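Local coordinates for protein L-asparaginase I (Vibrio cholerae, PDB 2OCD) that probably hydrolyses L-asparagine to L-aspartate and ammonium, working as a homotetramer of the asparaginase 1 family, at residues 222-228 against 253-258. Numbering follows the deposited sequence.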
ATOM      1  N   ILE B 222     -22.382  -9.925  27.499  1.00 14.13           N
ATOM      2  CA  ILE B 222     -22.976 -11.129  26.937  1.00 14.88           C
ATOM      3  C   ILE B 222     -23.372 -12.009  28.111  1.00 15.80           C
ATOM      4  O   ILE B 222     -22.549 -12.263  28.975  1.00 15.84           O
ATOM      5  CB  ILE B 222     -22.023 -11.881  25.908  1.00 14.89           C
ATOM      6  CG1 ILE B 222     -22.670 -13.176  25.360  1.00 14.66           C
ATOM      7  CG2 ILE B 222     -20.653 -12.205  26.526  1.00 14.65           C
ATOM      8  CD1 ILE B 222     -21.899 -13.853  24.284  1.00 13.21           C
ATOM      9  N   SER B 223     -24.630 -12.448  28.153  1.00 16.65           N
ATOM     10  CA  SER B 223     -25.132 -13.138  29.337  1.00 17.84           C
ATOM     11  C   SER B 223     -24.934 -14.635  29.196  1.00 20.10           C
ATOM     12  O   SER B 223     -25.079 -15.213  28.097  1.00 21.15           O
ATOM     13  CB  SER B 223     -26.598 -12.840  29.595  1.00 17.71           C
ATOM     14  OG  SER B 223     -27.436 -13.466  28.644  1.00 16.82           O
ATOM     15  N   HIS B 224     -24.610 -15.264  30.319  1.00 21.63           N
ATOM     16  CA  HIS B 224     -24.349 -16.708  30.375  1.00 22.40           C
ATOM     17  C   HIS B 224     -25.609 -17.484  30.013  1.00 22.08           C
ATOM     18  O   HIS B 224     -25.525 -18.628  29.677  1.00 21.91           O
ATOM     19  CB  HIS B 224     -23.869 -17.110  31.773  1.00 23.12           C
ATOM     20  CG  HIS B 224     -24.895 -16.868  32.822  1.00 24.94           C
ATOM     21  ND1 HIS B 224     -25.878 -17.784  33.126  1.00 30.35           N
ATOM     22  CD2 HIS B 224     -25.135 -15.784  33.594  1.00 30.28           C
ATOM     23  CE1 HIS B 224     -26.666 -17.284  34.065  1.00 30.88           C
ATOM     24  NE2 HIS B 224     -26.232 -16.071  34.371  1.00 30.81           N
ATOM     25  N   GLU B 225     -26.770 -16.848  30.080  1.00 22.44           N
ATOM     26  CA  GLU B 225     -27.971 -17.438  29.528  1.00 23.14           C
ATOM     27  C   GLU B 225     -27.935 -17.625  28.011  1.00 23.26           C
ATOM     28  O   GLU B 225     -28.347 -18.685  27.529  1.00 23.99           O
ATOM     29  CB  GLU B 225     -29.186 -16.615  29.916  1.00 23.58           C
ATOM     30  CG  GLU B 225     -29.455 -16.617  31.412  1.00 24.32           C
ATOM     31  CD  GLU B 225     -30.290 -15.441  31.814  1.00 24.72           C
ATOM     32  OE1 GLU B 225     -29.709 -14.455  32.320  1.00 28.58           O
ATOM     33  OE2 GLU B 225     -31.525 -15.485  31.591  1.00 27.78           O
ATOM     34  N   VAL B 226     -27.452 -16.655  27.234  1.00 22.92           N
ATOM     35  CA  VAL B 226     -27.257 -16.950  25.805  1.00 23.03           C
ATOM     36  C   VAL B 226     -26.147 -18.020  25.620  1.00 23.72           C
ATOM     37  O   VAL B 226     -26.221 -18.914  24.751  1.00 25.20           O
ATOM     38  CB  VAL B 226     -26.945 -15.707  24.964  1.00 23.19           C
ATOM     39  CG1 VAL B 226     -27.434 -14.445  25.672  1.00 24.08           C
ATOM     40  CG2 VAL B 226     -25.462 -15.600  24.611  1.00 22.31           C
ATOM     41  N   ILE B 227     -25.118 -17.963  26.448  1.00 22.91           N
ATOM     42  CA  ILE B 227     -24.069 -18.966  26.371  1.00 22.39           C
ATOM     43  C   ILE B 227     -24.546 -20.351  26.796  1.00 21.95           C
ATOM     44  O   ILE B 227     -24.115 -21.350  26.251  1.00 21.59           O
ATOM     45  CB  ILE B 227     -22.805 -18.472  27.099  1.00 22.28           C
ATOM     46  CG1 ILE B 227     -22.143 -17.409  26.184  1.00 21.70           C
ATOM     47  CG2 ILE B 227     -21.859 -19.645  27.448  1.00 21.94           C
ATOM     48  CD1 ILE B 227     -21.291 -16.417  26.900  1.00 22.71           C
ATOM     49  N   ARG B 228     -25.469 -20.404  27.730  1.00 22.26           N
ATOM     50  CA  ARG B 228     -26.088 -21.670  28.097  1.00 23.45           C
ATOM     51  C   ARG B 228     -26.785 -22.299  26.893  1.00 22.66           C
ATOM     52  O   ARG B 228     -26.599 -23.455  26.642  1.00 21.54           O
ATOM     53  CB  ARG B 228     -27.073 -21.449  29.220  1.00 22.82           C
ATOM     54  CG  ARG B 228     -27.660 -22.709  29.772  1.00 25.57           C
ATOM     55  CD  ARG B 228     -28.880 -22.369  30.582  1.00 28.85           C
ATOM     56  NE  ARG B 228     -29.911 -21.791  29.698  1.00 34.42           N
ATOM     57  CZ  ARG B 228     -30.741 -20.792  30.022  1.00 36.44           C
ATOM     58  NH1 ARG B 228     -30.682 -20.215  31.235  1.00 38.27           N
ATOM     59  NH2 ARG B 228     -31.633 -20.355  29.121  1.00 34.82           N
ATOM     60  N   GLU B 253     -19.994 -16.610  36.409  1.00 27.20           N
ATOM     61  CA  GLU B 253     -21.032 -17.484  35.899  1.00 27.91           C
ATOM     62  C   GLU B 253     -20.675 -18.077  34.530  1.00 27.35           C
ATOM     63  O   GLU B 253     -21.078 -19.191  34.193  1.00 28.01           O
ATOM     64  CB  GLU B 253     -22.340 -16.709  35.797  1.00 28.72           C
ATOM     65  CG  GLU B 253     -22.789 -16.015  37.110  1.00 31.67           C
ATOM     66  CD  GLU B 253     -23.265 -14.577  36.836  1.00 36.47           C
ATOM     67  OE1 GLU B 253     -22.689 -13.610  37.419  1.00 36.78           O
ATOM     68  OE2 GLU B 253     -24.193 -14.428  35.990  1.00 38.39           O
ATOM     69  N   LEU B 254     -19.935 -17.306  33.749  1.00 26.40           N
ATOM     70  CA  LEU B 254     -19.536 -17.661  32.405  1.00 26.06           C
ATOM     71  C   LEU B 254     -18.372 -18.588  32.492  1.00 25.06           C
ATOM     72  O   LEU B 254     -18.273 -19.536  31.724  1.00 25.00           O
ATOM     73  CB  LEU B 254     -19.080 -16.419  31.627  1.00 26.17           C
ATOM     74  CG  LEU B 254     -19.395 -16.325  30.135  1.00 25.90           C
ATOM     75  CD1 LEU B 254     -20.865 -15.949  29.992  1.00 27.12           C
ATOM     76  CD2 LEU B 254     -18.489 -15.278  29.443  1.00 26.67           C
ATOM     77  N   LEU B 255     -17.453 -18.274  33.398  1.00 24.27           N
ATOM     78  CA  LEU B 255     -16.393 -19.203  33.682  1.00 23.65           C
ATOM     79  C   LEU B 255     -17.075 -20.525  34.004  1.00 22.83           C
ATOM     80  O   LEU B 255     -16.829 -21.505  33.317  1.00 22.18           O
ATOM     81  CB  LEU B 255     -15.457 -18.737  34.801  1.00 23.69           C
ATOM     82  CG  LEU B 255     -14.048 -18.229  34.381  1.00 25.62           C
ATOM     83  CD1 LEU B 255     -14.104 -17.253  33.180  1.00 24.74           C
ATOM     84  CD2 LEU B 255     -13.233 -17.598  35.606  1.00 25.12           C
ATOM     85  N   ALA B 256     -17.984 -20.526  34.973  1.00 21.85           N
ATOM     86  CA  ALA B 256     -18.621 -21.766  35.401  1.00 21.51           C
ATOM     87  C   ALA B 256     -19.238 -22.591  34.264  1.00 20.89           C
ATOM     88  O   ALA B 256     -19.001 -23.804  34.195  1.00 20.22           O
ATOM     89  CB  ALA B 256     -19.655 -21.489  36.422  1.00 21.65           C
ATOM     90  N   GLN B 257     -20.014 -21.954  33.377  1.00 20.32           N
ATOM     91  CA  GLN B 257     -20.638 -22.679  32.237  1.00 20.00           C
ATOM     92  C   GLN B 257     -19.583 -23.346  31.384  1.00 18.46           C
ATOM     93  O   GLN B 257     -19.703 -24.527  31.017  1.00 17.47           O
ATOM     94  CB  GLN B 257     -21.391 -21.741  31.303  1.00 20.31           C
ATOM     95  CG  GLN B 257     -22.641 -21.099  31.861  1.00 22.55           C
ATOM     96  CD  GLN B 257     -23.684 -22.112  32.271  1.00 26.19           C
ATOM     97  OE1 GLN B 257     -24.087 -22.988  31.475  1.00 29.02           O
ATOM     98  NE2 GLN B 257     -24.148 -22.000  33.525  1.00 27.44           N
ATOM     99  N   LEU B 258     -18.539 -22.590  31.066  1.00 17.07           N
ATOM    100  CA  LEU B 258     -17.511 -23.108  30.173  0.50 17.05           C
ATOM    101  C   LEU B 258     -16.831 -24.328  30.813  1.00 16.93           C
ATOM    102  O   LEU B 258     -16.679 -25.385  30.162  1.00 17.04           O
ATOM    103  CB  LEU B 258     -16.530 -22.000  29.763  0.50 16.72           C
ATOM    104  CG  LEU B 258     -17.211 -20.871  28.955  0.50 15.69           C
ATOM    105  CD1 LEU B 258     -16.281 -19.673  28.803  0.50 14.11           C
ATOM    106  CD2 LEU B 258     -17.733 -21.336  27.583  0.50 11.64           C
TER
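His224 turns its imidazole across the start of the segment 253-258, so that Glu253 CB lies over one face of the ring, 4.1 Å from its centroid, in a CH-pi contact. The carboxylate of Glu253 reaches the ring as well: OE2 stands 2.9 Å from His224 CD2 and 3.1 Å from His224 NE2, but the angle at NE2 is poor and the pair does not count as a hydrogen bond. The backbones are nearest here, with His224 CA 5.3 Å from Leu254 CA. Leu254 sends CD1 to within 3.6 Å of His224 CA and 3.7 Å of His224 CB, and the same methyl abuts Ile227 on the buried side. One turn further along, Gln257 carries the contact on: its CG lies 4.2 Å from His224 CB, its CB 4.4 Å from Ile227 CG2 and its OE1 4.0 Å from Arg228 CG. Leu258 CD2 is a looser neighbour, 4.5 Å from Ile227 CG2.

The two helical segments run nearly parallel, at 13° with axes 9.8 Å apart, as successive helices do on one face of a parallel alpha/beta sheet. The strand 237-242 links them in the C-terminal domain, and Ile222 and Ile227 also pack on Ile216 of strand 213-217. Ser223 is the N-cap of helix 224-231, with a weak bond from Val226 N to Ser223 OG, while Val226 packs on Pro212 of a second subunit. With apolar contacts inside, and outside them a CH-pi overlap and a carboxylate beside the imidazole without a hydrogen bond, van der Waals contact dominates the pairing rather than directed polar bonds.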